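Local coordinates for protein BugD (Bordetella pertussis Tohama I, PDB 2F5X) that is a periplasmic solute receptor that binds aspartic acid and probably delivers it to a tripartite tricarboxylate-type transporter, at residues L79-F84 / I237-W242; L107-P112 / A277-N282; V34-A39 / V52-G57; V22-A27 / I62-V67. All blocks are in the same frame, centred on the assembly; numbering follows the deposited sequence.

All four contacts belong to one lobe of BugD and share its sheet, in which strands 50-54, 19-23, 76-81, 236-244, 102-117 and 278-279 lie side by side in that order. Contacts 1 and 2 are neighbouring strand pairings, centres about 10 Å apart, linked where His239 N meets Val109 O at 2.8 Å. Contacts 3 and 4, centres about 8 Å apart, lay helices 30-46 and 61-68 against the parallel end of the sheet. Leu79 N probably hydrogen-bonds to Val22 O, 2.9 Å away, tying contact 1 to contact 4. These two contacts also supply His81 and Phe25 to the aspartic acid pocket; contact 2 lies about 20 Å from contact 4, centre to centre.

Contact 1: residues L79-F84 / I237-W242. With ASP (aspartic acid), chain D.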
loop_
_atom_site.group_PDB
_atom_site.type_symbol
_atom_site.label_atom_id
_atom_site.label_comp_id
_atom_site.label_asym_id
_atom_site.label_seq_id
_atom_site.Cartn_x
_atom_site.Cartn_y
_atom_site.Cartn_z
ATOM N N LEU A 79 -9.810 4.037 3.432
ATOM C CA LEU A 79 -9.192 2.933 2.707
ATOM C C LEU A 79 -7.694 3.084 2.875
ATOM O O LEU A 79 -7.100 4.054 2.400
ATOM C CB LEU A 79 -9.572 2.907 1.220
ATOM C CG LEU A 79 -8.917 1.700 0.515
ATOM C CD1 LEU A 79 -9.672 0.367 0.797
ATOM C CD2 LEU A 79 -8.755 1.940 -0.963
HETATM N N MSE A 80 -7.089 2.137 3.578
HETATM C CA MSE A 80 -5.672 2.229 3.897
HETATM C C MSE A 80 -5.043 0.843 3.836
HETATM O O MSE A 80 -5.728 -0.161 4.005
HETATM C CB MSE A 80 -5.495 2.874 5.288
HETATM C CG MSE A 80 -4.040 3.132 5.736
HETATM SE SE MSE A 80 -2.934 4.084 4.432
HETATM C CE MSE A 80 -1.208 3.848 5.348
ATOM N N HIS A 81 -3.737 0.808 3.605
ATOM C CA HIS A 81 -3.013 -0.443 3.445
ATOM C C HIS A 81 -2.190 -0.810 4.676
ATOM O O HIS A 81 -2.350 -0.193 5.737
ATOM C CB HIS A 81 -2.180 -0.416 2.158
ATOM C CG HIS A 81 -1.133 0.658 2.109
ATOM N ND1 HIS A 81 -0.250 0.898 3.143
ATOM C CD2 HIS A 81 -0.803 1.525 1.123
ATOM C CE1 HIS A 81 0.580 1.866 2.794
ATOM N NE2 HIS A 81 0.264 2.265 1.572
ATOM N N ALA A 82 -1.329 -1.818 4.531
ATOM C CA ALA A 82 -0.506 -2.351 5.623
ATOM C C ALA A 82 0.303 -1.294 6.385
ATOM O O ALA A 82 0.732 -1.535 7.518
ATOM C CB ALA A 82 0.424 -3.455 5.094
ATOM N N GLY A 83 0.521 -0.136 5.765
ATOM C CA GLY A 83 1.155 0.990 6.445
ATOM C C GLY A 83 0.414 1.387 7.712
ATOM O O GLY A 83 1.011 1.931 8.643
ATOM N N PHE A 84 -0.893 1.109 7.745
ATOM C CA PHE A 84 -1.700 1.264 8.957
ATOM C C PHE A 84 -1.044 0.535 10.122
ATOM O O PHE A 84 -1.079 1.017 11.250
ATOM C CB PHE A 84 -3.093 0.667 8.700
ATOM C CG PHE A 84 -4.065 0.826 9.829
ATOM C CD1 PHE A 84 -5.003 1.860 9.813
ATOM C CD2 PHE A 84 -4.099 -0.095 10.878
ATOM C CE1 PHE A 84 -5.944 1.984 10.850
ATOM C CE2 PHE A 84 -5.024 0.025 11.921
ATOM C CZ PHE A 84 -5.946 1.062 11.908
ATOM N N ILE A 237 1.057 -6.111 0.281
ATOM C CA ILE A 237 0.416 -4.922 0.830
ATOM C C ILE A 237 -1.093 -5.137 0.869
ATOM O O ILE A 237 -1.811 -4.846 -0.099
ATOM C CB ILE A 237 0.839 -3.676 0.022
ATOM C CG1 ILE A 237 2.371 -3.500 0.091
ATOM C CG2 ILE A 237 0.134 -2.400 0.529
ATOM C CD1 ILE A 237 2.970 -3.357 1.504
ATOM N N TRP A 238 -1.563 -5.695 1.981
ATOM C CA TRP A 238 -2.995 -5.842 2.183
ATOM C C TRP A 238 -3.592 -4.459 2.407
ATOM O O TRP A 238 -2.905 -3.532 2.857
ATOM C CB TRP A 238 -3.312 -6.776 3.365
ATOM C CG TRP A 238 -2.636 -6.378 4.657
ATOM C CD1 TRP A 238 -1.433 -6.828 5.130
ATOM C CD2 TRP A 238 -3.141 -5.471 5.644
ATOM N NE1 TRP A 238 -1.150 -6.244 6.345
ATOM C CE2 TRP A 238 -2.188 -5.415 6.691
ATOM C CE3 TRP A 238 -4.315 -4.698 5.757
ATOM C CZ2 TRP A 238 -2.365 -4.614 7.831
ATOM C CZ3 TRP A 238 -4.495 -3.902 6.898
ATOM C CH2 TRP A 238 -3.518 -3.862 7.912
ATOM N N HIS A 239 -4.862 -4.328 2.050
ATOM C CA HIS A 239 -5.626 -3.096 2.217
ATOM C C HIS A 239 -6.869 -3.422 3.048
ATOM O O HIS A 239 -7.460 -4.505 2.901
ATOM C CB HIS A 239 -6.098 -2.559 0.859
ATOM C CG HIS A 239 -5.034 -1.861 0.055
ATOM N ND1 HIS A 239 -3.853 -2.463 -0.325
ATOM C CD2 HIS A 239 -5.005 -0.614 -0.474
ATOM C CE1 HIS A 239 -3.134 -1.612 -1.035
ATOM N NE2 HIS A 239 -3.811 -0.481 -1.142
ATOM N N GLY A 240 -7.261 -2.477 3.905
ATOM C CA GLY A 240 -8.460 -2.610 4.720
ATOM C C GLY A 240 -9.357 -1.393 4.597
ATOM O O GLY A 240 -8.945 -0.346 4.091
HETATM N N MSE A 241 -10.592 -1.536 5.064
HETATM C CA MSE A 241 -11.532 -0.434 5.113
HETATM C C MSE A 241 -12.009 -0.304 6.555
HETATM O O MSE A 241 -12.339 -1.304 7.179
HETATM C CB MSE A 241 -12.715 -0.693 4.172
HETATM C CG MSE A 241 -13.779 0.384 4.227
HETATM SE SE MSE A 241 -15.187 -0.006 2.973
HETATM C CE MSE A 241 -14.249 0.294 1.425
ATOM N N TRP A 242 -12.011 0.924 7.072
ATOM C CA TRP A 242 -12.397 1.201 8.456
ATOM C C TRP A 242 -13.365 2.380 8.533
ATOM O O TRP A 242 -13.341 3.273 7.677
ATOM C CB TRP A 242 -11.167 1.613 9.265
ATOM C CG TRP A 242 -10.093 0.581 9.549
ATOM C CD1 TRP A 242 -9.944 -0.151 10.702
ATOM C CD2 TRP A 242 -8.957 0.268 8.735
ATOM N NE1 TRP A 242 -8.807 -0.920 10.638
ATOM C CE2 TRP A 242 -8.175 -0.681 9.445
ATOM C CE3 TRP A 242 -8.519 0.683 7.466
ATOM C CZ2 TRP A 242 -6.992 -1.225 8.929
ATOM C CZ3 TRP A 242 -7.330 0.149 6.958
ATOM C CH2 TRP A 242 -6.590 -0.805 7.684
HETATM N N ASP D . 0.035 3.108 -1.430
HETATM C CA ASP D . 0.673 4.456 -1.507
HETATM C C ASP D . -0.003 5.341 -2.542
HETATM O O ASP D . 0.611 6.294 -3.058
HETATM C CB ASP D . 2.157 4.328 -1.825
HETATM C CG ASP D . 2.930 3.668 -0.713
HETATM O OD1 ASP D . 4.106 3.309 -0.955
HETATM O OD2 ASP D . 2.438 3.474 0.429
HETATM O OXT ASP D . -1.167 5.085 -2.855
#
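Met80 and Gly240 form the hydrogen-bonded pair that holds these two antiparallel strands together. Gly240 N gives a nearly straight bond to Met80 O at 2.8 Å, and Met80 N returns one to Gly240 O. Past the strand end, Ala82 N adds a weak bond to Trp238 O. The aromatic contacts lie around this ladder. Phe84 and the six-membered ring of Trp242 stack face to face, centroids 4.0 Å apart and planes at 13°, with Trp242 CZ2 over the centre of the phenyl ring. Trp242 CZ3 also reaches Met80 CB, while Ala82 CB sits over the face of the Trp238 pyrrole ring, 3.4 Å from Trp238 NE1; that nitrogen is bonded to Gln296. His81 CB rests over the centre of the His239 ring at 3.5 Å from its centroid, and the edge of the His81 ring points to the same face.

This is where the central sheet of a periplasmic binding protein lobe runs out into its ligand cleft: strand 76-81 ends at His81 and the chain turns into the short helical turn 83-86.

The polar bonds of His81 use both ring nitrogens. Its chi1 of 61° sets CG between the backbone N and the carbonyl carbon, and ND1 accepts from Gly83 N at 2.9 Å, in the ring plane, a capping bond that leaves NE2 as the donor to OD2 of the bound aspartic acid, 2.7 Å away. His239 ND1 donates to Ile237 O from above the carbonyl plane, and its NE2 is bonded to Thr31, another pocket residue.

Contact 2: residues L107-P112 / A277-N282; sequences LVVDVP and AEVLTN
Val109 and Val279 form a non-hydrogen-bonded pair and Asp110 and Glu278 a hydrogen-bonded one, the two segments running antiparallel with their end-to-end directions 160° apart. The short strand 278-279 is thus a β-strand added beside the long strand 102-117 of the mixed sheet, on the flank away from strand 236-244. Asp110 N donates to Glu278 O at 2.7 Å, in the carbonyl plane, and Glu278 N returns a bond to Asp110 O. Leu280 N adds a third, to Val108 O, with the donor well above the carbonyl plane. Leu280 centres an inverse gamma turn, and a further backbone bond joins Leu107 to Glu283.

On one side of the sheet, Val111 CG2 meets Ala277 CB at 3.8 Å, and Val109 CG1 lies more loosely near Val279 CG2; from helix 266-274, Phe268 packs on Val109, and Met272 on Ala277 and Val279. Leu280 reaches across the neighbouring strand: its CG is anti to the carbonyl carbon (chi1 -59°), and CD1 touches Val109 O and Leu107 CB. Asp110 and Glu278 share the other side, their carboxylate planes 24° apart. These like charges probably repel, with Asp110 OD2 3.8 Å from Glu278 OE2.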
loop_
_atom_site.group_PDB
_atom_site.type_symbol
_atom_site.label_atom_id
_atom_site.label_comp_id
_atom_site.label_asym_id
_atom_site.label_seq_id
_atom_site.Cartn_x
_atom_site.Cartn_y
_atom_site.Cartn_z
ATOM N N LEU A 107 -11.184 -6.595 5.099
ATOM C CA LEU A 107 -10.068 -6.608 4.159
ATOM C C LEU A 107 -10.582 -6.398 2.730
ATOM O O LEU A 107 -11.773 -6.566 2.455
ATOM C CB LEU A 107 -9.256 -7.901 4.288
ATOM C CG LEU A 107 -8.391 -7.916 5.567
ATOM C CD1 LEU A 107 -8.027 -9.333 5.996
ATOM C CD2 LEU A 107 -7.118 -7.059 5.379
ATOM N N VAL A 108 -9.672 -6.010 1.837
ATOM C CA VAL A 108 -10.040 -5.546 0.500
ATOM C C VAL A 108 -9.221 -6.285 -0.567
ATOM O O VAL A 108 -9.752 -7.130 -1.300
ATOM C CB VAL A 108 -9.857 -4.000 0.397
ATOM C CG1 VAL A 108 -10.196 -3.481 -0.993
ATOM C CG2 VAL A 108 -10.710 -3.282 1.463
ATOM N N VAL A 109 -7.926 -5.974 -0.643
ATOM C CA VAL A 109 -7.026 -6.597 -1.613
ATOM C C VAL A 109 -5.662 -6.840 -0.967
ATOM O O VAL A 109 -5.345 -6.250 0.065
ATOM C CB VAL A 109 -6.814 -5.716 -2.899
ATOM C CG1 VAL A 109 -8.080 -5.621 -3.741
ATOM C CG2 VAL A 109 -6.282 -4.308 -2.542
ATOM N N ASP A 110 -4.858 -7.693 -1.596
ATOM C CA ASP A 110 -3.465 -7.899 -1.210
ATOM C C ASP A 110 -2.612 -7.677 -2.471
ATOM O O ASP A 110 -2.787 -8.372 -3.474
ATOM C CB ASP A 110 -3.305 -9.316 -0.642
ATOM C CG ASP A 110 -1.923 -9.588 -0.085
ATOM O OD1 ASP A 110 -1.080 -8.670 0.001
ATOM O OD2 ASP A 110 -1.596 -10.733 0.294
ATOM N N VAL A 111 -1.714 -6.691 -2.418
ATOM C CA VAL A 111 -0.979 -6.228 -3.606
ATOM C C VAL A 111 0.511 -6.490 -3.458
ATOM O O VAL A 111 1.113 -6.065 -2.474
ATOM C CB VAL A 111 -1.227 -4.712 -3.853
ATOM C CG1 VAL A 111 -0.639 -4.242 -5.202
ATOM C CG2 VAL A 111 -2.734 -4.406 -3.796
ATOM N N PRO A 112 1.123 -7.150 -4.443
ATOM C CA PRO A 112 2.568 -7.390 -4.399
ATOM C C PRO A 112 3.339 -6.157 -4.849
ATOM O O PRO A 112 2.757 -5.222 -5.414
ATOM C CB PRO A 112 2.758 -8.552 -5.382
ATOM C CG PRO A 112 1.652 -8.361 -6.406
ATOM C CD PRO A 112 0.501 -7.725 -5.653
ATOM N N ALA A 277 -3.318 -7.429 -8.249
ATOM C CA ALA A 277 -3.868 -7.461 -6.899
ATOM C C ALA A 277 -4.739 -8.687 -6.677
ATOM O O ALA A 277 -5.562 -9.039 -7.528
ATOM C CB ALA A 277 -4.663 -6.191 -6.609
ATOM N N GLU A 278 -4.541 -9.343 -5.539
ATOM C CA GLU A 278 -5.417 -10.427 -5.113
ATOM C C GLU A 278 -6.594 -9.815 -4.369
ATOM O O GLU A 278 -6.392 -9.032 -3.444
ATOM C CB GLU A 278 -4.669 -11.376 -4.169
ATOM C CG GLU A 278 -5.585 -12.419 -3.529
ATOM C CD GLU A 278 -4.917 -13.251 -2.449
ATOM O OE1 GLU A 278 -5.420 -14.371 -2.197
ATOM O OE2 GLU A 278 -3.921 -12.791 -1.835
ATOM N N VAL A 279 -7.816 -10.170 -4.761
ATOM C CA VAL A 279 -9.001 -9.658 -4.081
ATOM C C VAL A 279 -9.315 -10.580 -2.909
ATOM O O VAL A 279 -9.385 -11.803 -3.076
ATOM C CB VAL A 279 -10.222 -9.541 -5.039
ATOM C CG1 VAL A 279 -11.437 -8.973 -4.302
ATOM C CG2 VAL A 279 -9.883 -8.660 -6.238
ATOM N N LEU A 280 -9.483 -9.991 -1.724
ATOM C CA LEU A 280 -9.698 -10.758 -0.493
ATOM C C LEU A 280 -11.198 -10.920 -0.237
ATOM O O LEU A 280 -11.721 -10.552 0.813
ATOM C CB LEU A 280 -8.964 -10.083 0.681
ATOM C CG LEU A 280 -7.443 -9.953 0.462
ATOM C CD1 LEU A 280 -6.761 -9.231 1.615
ATOM C CD2 LEU A 280 -6.806 -11.332 0.246
ATOM N N THR A 281 -11.865 -11.525 -1.218
ATOM C CA THR A 281 -13.317 -11.530 -1.333
ATOM C C THR A 281 -14.039 -12.080 -0.110
ATOM O O THR A 281 -15.077 -11.546 0.302
ATOM C CB THR A 281 -13.707 -12.348 -2.570
ATOM O OG1 THR A 281 -12.796 -12.039 -3.638
ATOM C CG2 THR A 281 -15.058 -11.896 -3.095
ATOM N N ASN A 282 -13.473 -13.129 0.477
ATOM C CA ASN A 282 -14.102 -13.809 1.598
ATOM C C ASN A 282 -13.589 -13.337 2.960
ATOM O O ASN A 282 -13.906 -13.929 3.996
ATOM C CB ASN A 282 -13.937 -15.327 1.461
ATOM C CG ASN A 282 -14.892 -16.091 2.362
ATOM O OD1 ASN A 282 -16.074 -15.768 2.430
ATOM N ND2 ASN A 282 -14.372 -17.085 3.087
#

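Contact 3: residues V34-A39 / V52-G57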
loop_
_atom_site.group_PDB
_atom_site.type_symbol
_atom_site.label_atom_id
_atom_site.label_comp_id
_atom_site.label_asym_id
_atom_site.label_seq_id
_atom_site.Cartn_x
_atom_site.Cartn_y
_atom_site.Cartn_z
ATOM N N VAL A 34 -7.052 1.444 -6.448
ATOM C CA VAL A 34 -7.931 0.478 -5.791
ATOM C C VAL A 34 -9.223 1.171 -5.352
ATOM O O VAL A 34 -10.324 0.682 -5.598
ATOM C CB VAL A 34 -7.239 -0.180 -4.569
ATOM C CG1 VAL A 34 -8.220 -1.069 -3.799
ATOM C CG2 VAL A 34 -6.028 -0.988 -5.007
ATOM N N ALA A 35 -9.067 2.326 -4.709
ATOM C CA ALA A 35 -10.188 3.054 -4.131
ATOM C C ALA A 35 -11.210 3.458 -5.178
ATOM O O ALA A 35 -12.406 3.287 -4.974
ATOM C CB ALA A 35 -9.683 4.284 -3.382
ATOM N N ARG A 36 -10.749 3.971 -6.317
ATOM C CA ARG A 36 -11.705 4.464 -7.298
ATOM C C ARG A 36 -12.465 3.333 -7.984
ATOM O O ARG A 36 -13.650 3.477 -8.289
ATOM C CB ARG A 36 -11.052 5.444 -8.264
ATOM C CG ARG A 36 -10.806 6.783 -7.546
ATOM C CD ARG A 36 -10.079 7.820 -8.325
ATOM N NE ARG A 36 -9.573 8.882 -7.454
ATOM C CZ ARG A 36 -10.150 10.068 -7.295
ATOM N NH1 ARG A 36 -11.284 10.366 -7.937
ATOM N NH2 ARG A 36 -9.593 10.959 -6.485
ATOM N N SER A 37 -11.806 2.195 -8.174
ATOM C CA SER A 37 -12.489 1.027 -8.721
ATOM C C SER A 37 -13.496 0.459 -7.720
ATOM O O SER A 37 -14.615 0.110 -8.092
ATOM C CB SER A 37 -11.486 -0.041 -9.148
ATOM O OG SER A 37 -10.743 0.424 -10.265
ATOM N N LEU A 38 -13.094 0.385 -6.452
ATOM C CA LEU A 38 -13.974 -0.102 -5.390
ATOM C C LEU A 38 -15.166 0.831 -5.148
ATOM O O LEU A 38 -16.297 0.374 -4.912
ATOM C CB LEU A 38 -13.186 -0.302 -4.091
ATOM C CG LEU A 38 -13.975 -0.891 -2.915
ATOM C CD1 LEU A 38 -14.585 -2.247 -3.272
ATOM C CD2 LEU A 38 -13.072 -1.001 -1.710
ATOM N N ALA A 39 -14.911 2.134 -5.203
ATOM C CA ALA A 39 -15.982 3.124 -5.057
ATOM C C ALA A 39 -17.098 2.857 -6.069
ATOM O O ALA A 39 -18.286 2.910 -5.733
ATOM C CB ALA A 39 -15.411 4.543 -5.221
ATOM N N VAL A 52 -14.072 9.583 -3.474
ATOM C CA VAL A 52 -12.696 9.393 -3.012
ATOM C C VAL A 52 -12.055 10.747 -2.690
ATOM O O VAL A 52 -12.136 11.696 -3.483
ATOM C CB VAL A 52 -11.849 8.592 -4.037
ATOM C CG1 VAL A 52 -10.375 8.562 -3.640
ATOM C CG2 VAL A 52 -12.393 7.167 -4.186
ATOM N N GLU A 53 -11.442 10.833 -1.511
ATOM C CA GLU A 53 -10.701 12.024 -1.109
ATOM C C GLU A 53 -9.259 11.639 -0.847
ATOM O O GLU A 53 -8.991 10.675 -0.128
ATOM C CB GLU A 53 -11.325 12.660 0.134
ATOM C CG GLU A 53 -12.766 13.106 -0.082
ATOM C CD GLU A 53 -13.395 13.773 1.130
ATOM O OE1 GLU A 53 -12.909 13.571 2.266
ATOM O OE2 GLU A 53 -14.401 14.494 0.939
ATOM N N ASN A 54 -8.333 12.380 -1.440
ATOM C CA ASN A 54 -6.916 12.069 -1.281
ATOM C C ASN A 54 -6.292 12.978 -0.250
ATOM O O ASN A 54 -6.353 14.194 -0.386
ATOM C CB ASN A 54 -6.199 12.179 -2.626
ATOM C CG ASN A 54 -6.734 11.195 -3.631
ATOM O OD1 ASN A 54 -7.600 11.529 -4.442
ATOM N ND2 ASN A 54 -6.238 9.961 -3.571
ATOM N N LYS A 55 -5.715 12.389 0.797
ATOM C CA LYS A 55 -5.147 13.182 1.881
ATOM C C LYS A 55 -3.760 12.669 2.223
ATOM O O LYS A 55 -3.580 11.889 3.158
ATOM C CB LYS A 55 -6.075 13.165 3.110
ATOM C CG LYS A 55 -7.462 13.775 2.857
ATOM C CD LYS A 55 -7.378 15.284 2.550
ATOM C CE LYS A 55 -8.565 15.779 1.709
ATOM N NZ LYS A 55 -8.243 16.061 0.260
ATOM N N GLY A 56 -2.781 13.096 1.435
ATOM C CA GLY A 56 -1.412 12.628 1.588
ATOM C C GLY A 56 -0.649 13.349 2.686
ATOM O O GLY A 56 -1.045 14.436 3.139
ATOM N N GLY A 57 0.438 12.717 3.122
ATOM C CA GLY A 57 1.337 13.283 4.115
ATOM C C GLY A 57 1.752 12.252 5.143
ATOM O O GLY A 57 0.947 11.391 5.516
#
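Val52 packs against Arg36, and Asn54 holds the arginine's far end. Val52 CG2 touches Arg36 CG at 3.7 Å, then lies against Ala35 CB at 4.0 Å and Ala39 CB at 4.1 Å, so a single methyl meets three residues on one side of helix 30-46. The guanidinium lies over the valine itself: Val52 CB is over the centre of one face, and the CG1 methyl approaches Arg36 NH2 at 3.8 Å on that face.

At the edge of the guanidinium the contact turns polar. Arg36 NH2 donates to Asn54 OD1 at 2.9 Å, the two side chains meeting tip to tip. Amide and guanidinium planes are only 14° apart; the oxygen lies in the plane of the guanidinium and the donor in that of the amide carbonyl, though the bond is bent, with an N-H...O angle of 137°. Reach comes from the arginine chain, which runs extended from CG to NE and carries the group from the helix surface to the strand.

The second shell fixes both tips. Asp32, one helical turn before Arg36, makes a salt bridge through OD1 with Arg36 NE, and the same oxygen also accepts from Asn54 ND2. That amide nitrogen bonds to Phe25 O as well, so the side chain of Asn54 is gripped on both its polar atoms and reaches back to the loop bearing a pocket residue. Beneath, Val23 packs on Ala35 and Val52. Strand 19-23, helix 30-46 and strand 50-54 form a β-α-β unit, the two strands parallel and adjacent, as in the α/β lobes of periplasmic binding proteins.

Contact 4: residues V22-A27 / I62-V67. With ASP (aspartic acid), chain D.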
loop_
_atom_site.group_PDB
_atom_site.type_symbol
_atom_site.label_atom_id
_atom_site.label_comp_id
_atom_site.label_asym_id
_atom_site.label_seq_id
_atom_site.Cartn_x
_atom_site.Cartn_y
_atom_site.Cartn_z
ATOM N N VAL A 22 -11.602 8.197 2.330
ATOM C CA VAL A 22 -10.291 8.835 2.406
ATOM C C VAL A 22 -9.191 7.847 2.032
ATOM O O VAL A 22 -9.103 6.752 2.598
ATOM C CB VAL A 22 -10.044 9.415 3.826
ATOM C CG1 VAL A 22 -8.597 9.946 3.998
ATOM C CG2 VAL A 22 -11.102 10.493 4.149
ATOM N N VAL A 23 -8.361 8.259 1.078
ATOM C CA VAL A 23 -7.154 7.542 0.678
ATOM C C VAL A 23 -5.983 8.416 1.139
ATOM O O VAL A 23 -5.838 9.534 0.649
ATOM C CB VAL A 23 -7.120 7.388 -0.863
ATOM C CG1 VAL A 23 -5.748 6.912 -1.349
ATOM C CG2 VAL A 23 -8.206 6.430 -1.313
ATOM N N PRO A 24 -5.190 7.968 2.117
ATOM C CA PRO A 24 -4.101 8.799 2.664
ATOM C C PRO A 24 -2.873 9.029 1.770
ATOM O O PRO A 24 -1.754 9.156 2.282
ATOM C CB PRO A 24 -3.702 8.034 3.933
ATOM C CG PRO A 24 -4.968 7.232 4.285
ATOM C CD PRO A 24 -5.350 6.723 2.892
ATOM N N PHE A 25 -3.084 9.111 0.458
ATOM C CA PHE A 25 -1.998 9.303 -0.504
ATOM C C PHE A 25 -2.474 10.078 -1.708
ATOM O O PHE A 25 -3.679 10.175 -1.963
ATOM C CB PHE A 25 -1.449 7.951 -0.974
ATOM C CG PHE A 25 -0.812 7.153 0.127
ATOM C CD1 PHE A 25 0.467 7.473 0.584
ATOM C CD2 PHE A 25 -1.495 6.106 0.721
ATOM C CE1 PHE A 25 1.049 6.758 1.619
ATOM C CE2 PHE A 25 -0.916 5.374 1.757
ATOM C CZ PHE A 25 0.361 5.696 2.204
ATOM N N ALA A 26 -1.513 10.610 -2.458
ATOM C CA ALA A 26 -1.799 11.401 -3.644
ATOM C C ALA A 26 -2.643 10.634 -4.652
ATOM O O ALA A 26 -2.496 9.418 -4.820
ATOM C CB ALA A 26 -0.487 11.851 -4.282
ATOM N N ALA A 27 -3.532 11.361 -5.320
ATOM C CA ALA A 27 -4.357 10.802 -6.384
ATOM C C ALA A 27 -3.486 10.212 -7.492
ATOM O O ALA A 27 -2.383 10.703 -7.758
ATOM C CB ALA A 27 -5.244 11.894 -6.950
ATOM N N ILE A 62 -1.438 10.984 8.208
ATOM C CA ILE A 62 -2.313 12.157 8.241
ATOM C C ILE A 62 -3.736 11.785 7.811
ATOM O O ILE A 62 -4.719 12.146 8.479
ATOM C CB ILE A 62 -1.724 13.314 7.381
ATOM C CG1 ILE A 62 -0.401 13.822 7.982
ATOM C CG2 ILE A 62 -2.740 14.452 7.210
ATOM C CD1 ILE A 62 -0.447 14.213 9.403
ATOM N N GLY A 63 -3.849 11.044 6.710
ATOM C CA GLY A 63 -5.149 10.600 6.238
ATOM C C GLY A 63 -5.824 9.646 7.211
ATOM O O GLY A 63 -7.027 9.750 7.476
ATOM N N THR A 64 -5.041 8.723 7.758
ATOM C CA THR A 64 -5.566 7.759 8.720
ATOM C C THR A 64 -6.097 8.476 9.950
ATOM O O THR A 64 -7.195 8.174 10.438
ATOM C CB THR A 64 -4.480 6.749 9.093
ATOM O OG1 THR A 64 -4.149 5.975 7.927
ATOM C CG2 THR A 64 -5.031 5.719 10.114
ATOM N N THR A 65 -5.322 9.450 10.419
ATOM C CA THR A 65 -5.691 10.250 11.572
ATOM C C THR A 65 -6.960 11.048 11.302
ATOM O O THR A 65 -7.820 11.157 12.187
ATOM C CB THR A 65 -4.534 11.188 11.944
ATOM O OG1 THR A 65 -3.447 10.392 12.419
ATOM C CG2 THR A 65 -4.895 12.060 13.154
ATOM N N GLN A 66 -7.077 11.586 10.085
ATOM C CA GLN A 66 -8.268 12.338 9.706
ATOM C C GLN A 66 -9.547 11.522 9.909
ATOM O O GLN A 66 -10.520 12.013 10.495
ATOM C CB GLN A 66 -8.176 12.848 8.268
ATOM C CG GLN A 66 -9.387 13.684 7.885
ATOM C CD GLN A 66 -9.330 14.174 6.460
ATOM O OE1 GLN A 66 -8.404 14.899 6.088
ATOM N NE2 GLN A 66 -10.319 13.788 5.657
ATOM N N VAL A 67 -9.549 10.282 9.434
ATOM C CA VAL A 67 -10.712 9.424 9.636
ATOM C C VAL A 67 -10.867 9.052 11.109
ATOM O O VAL A 67 -11.995 9.017 11.621
ATOM C CB VAL A 67 -10.704 8.177 8.717
ATOM C CG1 VAL A 67 -11.954 7.324 8.940
ATOM C CG2 VAL A 67 -10.641 8.605 7.267
HETATM N N ASP D . 0.035 3.108 -1.430
HETATM C CA ASP D . 0.673 4.456 -1.507
HETATM C C ASP D . -0.003 5.341 -2.542
HETATM O O ASP D . 0.611 6.294 -3.058
HETATM C CB ASP D . 2.157 4.328 -1.825
HETATM C CG ASP D . 2.930 3.668 -0.713
HETATM O OD1 ASP D . 4.106 3.309 -0.955
HETATM O OD2 ASP D . 2.438 3.474 0.429
HETATM O OXT ASP D . -1.167 5.085 -2.855
#
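Val22 turns CG1 anti to its backbone N (chi1 173°) and Val67 does the same (chi1 -179°), which leaves CG2 of each valine beside its own backbone N. In that setting the two side chains pass alongside each other, pointing opposite ways, and Val67 CG2 comes to rest 3.6 Å from Val22 CB and 3.7 Å from Val22 CG2. The extended chain of Gln66 runs obliquely across Val22 and brings NE2 to 3.7 Å from Val22 CG2.

Nearer the start of the helix segment the backbones come closest, the CA atoms of Pro24 and Gly63 4.1 Å apart. Pro24 CB lies 3.7 Å from Gly63 CA. With only hydrogens on its CA, Gly63 lets the proline ring lie directly on the helix backbone. Pro24 CG passes over to Thr64, 3.8 Å from its N; the hydroxyl of Thr64 bonds back to Gly60 O.

Strand 19-23 is an interior strand of the parallel part of the sheet, between strands 50-54 and 76-81, and helix 61-68 covers it on the side opposite helix 30-46. The contact therefore gives the α/β lobe its second helical layer, just where the strand passes into the loop that lines the ligand cleft.

Phe25 follows Pro24 in that loop and faces the bound aspartic acid. The ligand CA sits 3.4 Å above the ring plane, over its centre, and Phe25 CG is 3.3 Å from the ligand C. On the protein side, Met80 and Ala145 touch the Phe25 side chain, and its ring meets that of His81 with the planes at about 20°.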